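Local coordinates for protein mnemiopsin 1 (Mnemiopsis leidyi, PDB 5VP3) that probably emits light on binding calcium, as an EF-hand, Ca(2+)-regulated and light-sensitive photoprotein of a ctenophore, at residues Gly141-Asp144 with Val145-Lys149; Asn129-Tyr132 with Asp133-Asp137. All coordinates share one frame; numbering follows the deposited sequence.

Interaction 1 of 2, residues Gly141-Asp144 with Val145-Lys149; sequences GTVD and VEELK. With CD (cadmium ion), chain C.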
# COMPACT_ATOMS: atom_id res chain seq x y z
N GLY A 141 -12.57 14.15 -11.58
CA GLY A 141 -11.16 14.09 -11.89
C GLY A 141 -10.27 14.30 -10.70
O GLY A 141 -9.05 14.31 -10.88
N THR A 142 -10.83 14.42 -9.50
CA THR A 142 -10.06 14.69 -8.28
C THR A 142 -10.66 13.93 -7.10
O THR A 142 -11.74 13.34 -7.19
CB THR A 142 -10.06 16.18 -7.90
OG1 THR A 142 -11.37 16.55 -7.47
CG2 THR A 142 -9.66 17.04 -9.10
N VAL A 143 -9.96 13.97 -5.98
CA VAL A 143 -10.45 13.32 -4.78
C VAL A 143 -10.71 14.39 -3.73
O VAL A 143 -9.77 15.11 -3.33
CB VAL A 143 -9.46 12.26 -4.30
CG1 VAL A 143 -9.92 11.62 -3.00
CG2 VAL A 143 -9.29 11.20 -5.40
N ASP A 144 -11.97 14.50 -3.28
CA ASP A 144 -12.30 15.49 -2.25
C ASP A 144 -12.41 14.80 -0.89
O ASP A 144 -12.21 13.59 -0.79
CB ASP A 144 -13.56 16.28 -2.65
CG ASP A 144 -14.86 15.50 -2.50
OD1 ASP A 144 -14.83 14.31 -2.10
OD2 ASP A 144 -15.91 16.12 -2.78
N VAL A 145 -12.67 15.57 0.19
CA VAL A 145 -12.47 14.97 1.51
C VAL A 145 -13.48 13.87 1.76
O VAL A 145 -13.15 12.88 2.42
CB VAL A 145 -12.52 16.00 2.67
CG1 VAL A 145 -11.47 17.02 2.53
CG2 VAL A 145 -13.86 16.64 2.77
N GLU A 146 -14.72 14.05 1.28
CA GLU A 146 -15.72 12.98 1.44
C GLU A 146 -15.28 11.73 0.68
O GLU A 146 -15.36 10.61 1.20
CB GLU A 146 -17.09 13.44 0.95
CG GLU A 146 -17.86 14.39 1.88
CD GLU A 146 -18.05 13.85 3.30
OE1 GLU A 146 -18.06 12.62 3.50
OE2 GLU A 146 -18.19 14.67 4.23
N GLU A 147 -14.75 11.91 -0.53
CA GLU A 147 -14.21 10.74 -1.23
C GLU A 147 -13.11 10.07 -0.42
O GLU A 147 -13.02 8.83 -0.42
CB GLU A 147 -13.77 11.15 -2.64
CG GLU A 147 -15.01 11.45 -3.50
CD GLU A 147 -14.70 12.08 -4.87
OE1 GLU A 147 -15.54 12.01 -5.77
OE2 GLU A 147 -13.63 12.66 -5.05
N LEU A 148 -12.31 10.83 0.34
CA LEU A 148 -11.24 10.17 1.10
C LEU A 148 -11.80 9.49 2.35
O LEU A 148 -11.32 8.42 2.74
CB LEU A 148 -10.14 11.15 1.49
CG LEU A 148 -8.96 10.52 2.22
CD1 LEU A 148 -8.15 9.59 1.26
CD2 LEU A 148 -8.07 11.58 2.86
N LYS A 149 -12.80 10.11 2.98
CA LYS A 149 -13.49 9.50 4.11
C LYS A 149 -14.06 8.13 3.72
O LYS A 149 -14.00 7.17 4.50
CB LYS A 149 -14.61 10.42 4.60
CG LYS A 149 -14.16 11.66 5.41
CD LYS A 149 -15.29 12.71 5.51
CE LYS A 149 -16.27 12.45 6.65
NZ LYS A 149 -17.38 13.44 6.64
CD CD C . -14.10 13.54 -7.03
O HOH W 1 -14.71 15.83 -5.73
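Glu147 reaches back from the first turn of helix 145-154 to the loop Gly141-Asp144 and closes on a cadmium ion. Its CB lies near Asp144 O. Glu147 CB also meets Val143 CG1 at 3.9 Å. CG then passes 3.2 Å from Asp144 OD1. The chain is extended beyond CG (chi2 171°), which carries the carboxylate out to the metal. There OE1 binds cadmium at 2.4 Å and OE2 at 2.2 Å, a bidentate grip. OE1 also accepts from the backbone N of Asp138. OE2 takes a second bond, from Asp144 N at 3.0 Å; the donor comes in on the anti side, 28° out of the carboxylate plane. Thr142 adds its backbone O to the metal, while its OG1 turns to Lys176 instead. Water 1 binds the cadmium at a longer 2.7 Å.

Asp144 returns the grip and stands at the N-cap of the helix. Its CG sits between its own backbone N and carbonyl carbon (chi1 75°), and this bends OD1 back over the helix start. OD1 accepts from Glu147 N at 2.9 Å, met nearly along the C-O axis. With the bond from Asp144 N to Glu147 OE2, this completes a capping box. Asp144 O continues the helix pattern by accepting from Leu148 N. With an alanine here the capping carboxylate is gone, which would probably leave Glu147 N without its acceptor and the first helical turn less firmly held.

One carboxylate thus both chelates the metal and accepts two backbone N-H groups. The metal and these donors would be expected to favour its ionised form and to restrict its rotation. Metal binding and the helix start are therefore probably coupled through Glu147.

Interaction 2 of 2, residues Asn129-Tyr132 with Asp133-Asp137; sequences NAYY and DVLDD. With CD (cadmium ion), chain C.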
# COMPACT_ATOMS: atom_id res chain seq x y z
N ASN A 129 -2.63 5.71 -8.05
CA ASN A 129 -3.36 6.16 -9.23
C ASN A 129 -4.50 5.22 -9.63
O ASN A 129 -5.49 5.67 -10.25
CB ASN A 129 -2.37 6.35 -10.38
CG ASN A 129 -1.58 7.66 -10.22
OD1 ASN A 129 -2.16 8.69 -9.92
ND2 ASN A 129 -0.27 7.60 -10.36
N ALA A 130 -4.43 3.94 -9.25
CA ALA A 130 -5.58 3.08 -9.48
C ALA A 130 -6.69 3.35 -8.48
O ALA A 130 -7.88 3.35 -8.83
CB ALA A 130 -5.16 1.61 -9.41
N TYR A 131 -6.33 3.55 -7.23
CA TYR A 131 -7.36 3.86 -6.26
C TYR A 131 -7.99 5.21 -6.57
O TYR A 131 -9.19 5.41 -6.33
CB TYR A 131 -6.77 3.91 -4.87
CG TYR A 131 -6.95 2.67 -4.05
CD1 TYR A 131 -6.00 1.68 -4.06
CD2 TYR A 131 -8.06 2.51 -3.24
CE1 TYR A 131 -6.14 0.55 -3.27
CE2 TYR A 131 -8.22 1.39 -2.48
CZ TYR A 131 -7.25 0.39 -2.50
OH TYR A 131 -7.35 -0.74 -1.73
N TYR A 132 -7.19 6.14 -7.06
CA TYR A 132 -7.64 7.50 -7.32
C TYR A 132 -8.97 7.49 -8.04
O TYR A 132 -9.94 8.09 -7.60
CB TYR A 132 -6.60 8.23 -8.17
CG TYR A 132 -6.74 9.72 -8.26
CD1 TYR A 132 -6.13 10.53 -7.34
CD2 TYR A 132 -7.42 10.33 -9.32
CE1 TYR A 132 -6.23 11.94 -7.42
CE2 TYR A 132 -7.53 11.71 -9.42
CZ TYR A 132 -6.93 12.51 -8.47
OH TYR A 132 -7.01 13.86 -8.57
N ASP A 133 -9.00 6.81 -9.18
CA ASP A 133 -10.19 6.81 -10.00
C ASP A 133 -11.35 6.14 -9.28
O ASP A 133 -12.50 6.49 -9.48
CB ASP A 133 -9.89 6.12 -11.32
CG ASP A 133 -8.85 6.85 -12.12
OD1 ASP A 133 -8.74 8.08 -11.98
OD2 ASP A 133 -8.15 6.19 -12.90
N VAL A 134 -11.07 5.13 -8.47
CA VAL A 134 -12.16 4.49 -7.76
C VAL A 134 -12.70 5.42 -6.67
O VAL A 134 -13.92 5.51 -6.45
CB VAL A 134 -11.67 3.14 -7.22
CG1 VAL A 134 -12.67 2.49 -6.33
CG2 VAL A 134 -11.38 2.22 -8.38
N LEU A 135 -11.81 6.14 -5.99
CA LEU A 135 -12.23 7.08 -4.95
C LEU A 135 -13.03 8.23 -5.54
O LEU A 135 -13.89 8.80 -4.87
CB LEU A 135 -11.01 7.66 -4.21
CG LEU A 135 -10.45 6.97 -2.97
CD1 LEU A 135 -10.17 5.60 -3.27
CD2 LEU A 135 -9.17 7.64 -2.60
N ASP A 136 -12.70 8.63 -6.74
CA ASP A 136 -13.31 9.78 -7.34
C ASP A 136 -14.71 9.43 -7.79
O ASP A 136 -14.95 9.38 -8.97
CB ASP A 136 -12.50 10.25 -8.54
CG ASP A 136 -13.17 11.38 -9.29
OD1 ASP A 136 -14.05 12.04 -8.70
OD2 ASP A 136 -12.82 11.59 -10.48
N ASP A 137 -15.63 9.20 -6.87
CA ASP A 137 -16.98 8.80 -7.24
C ASP A 137 -17.76 9.94 -7.89
O ASP A 137 -18.75 9.66 -8.58
CB ASP A 137 -17.71 8.33 -5.98
CG ASP A 137 -18.74 7.22 -6.24
OD1 ASP A 137 -18.73 6.56 -7.31
OD2 ASP A 137 -19.54 7.02 -5.29
CD CD C . -14.10 13.54 -7.03
O HOH W 1 -14.71 15.83 -5.73
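Tyr131 O and Tyr132 O accept the last main-chain bonds of helix 123-135, which runs unbroken from Asn129-Tyr132 into Asp133-Leu135. Leu135 N reaches Tyr131 O at 2.7 Å, with an N-H...O angle of 165°. Asp136 N reaches Tyr132 O at 2.9 Å, more bent at 141°. Asp136 then leaves helical backbone angles and forms the centre of an inverse gamma turn, closed by Asp137 N on Leu135 O.

The side chains fan out around this helix end. Leu135 CD1 lies at the edge of the Tyr131 ring, in its plane, 3.7 Å from CD2. The same methyl rests against Tyr131 O, so this end of the leucine packs on both ring and backbone. Met63 also touches Tyr131 and Leu135, and Phe186 meets the Tyr131 ring. Tyr132, one residue on, lies on another side of the helix from Tyr131. Asp133 OD1 comes to the Tyr132 ring edge, 3.7 Å from CD2, with the carboxylate plane 81° from the ring plane. The hydroxyl of Tyr132 is hydrogen-bonded to Leu177 O and also faces Gly141.

Asp136 points its CB back toward the helix, 3.5 Å from Tyr132 O. Its carboxylate binds cadmium through OD1 at 2.2 Å. OD2 stays 4.2 Å from the metal and turns to Gly141, so the aspartate is monodentate. This arrangement is that of an EF-hand, whose entering helix ends at the first, aspartate ligand of the metal loop.

How the interactions relate
Interaction 2 ends the entering helix and interaction 1 begins the exiting helix of one EF-hand, with their centres about 9 Å apart. Both share a cadmium ion and water 1. Asp136 supplies the first ligand; Thr142 and Glu147 supply later ones, and Asp140 completes the protein set. Asp136 OD1 and Thr142 O lie 3.1 Å apart because both bind the ion. Two probable hydrogen bonds add to this. Gly141 N to Asp136 OD2, at 2.8 Å, closes the loop on its own first ligand, and Tyr132 OH with Gly141 O, at 3.1 Å, joins it to the helix. In the working photoprotein this site probably takes calcium.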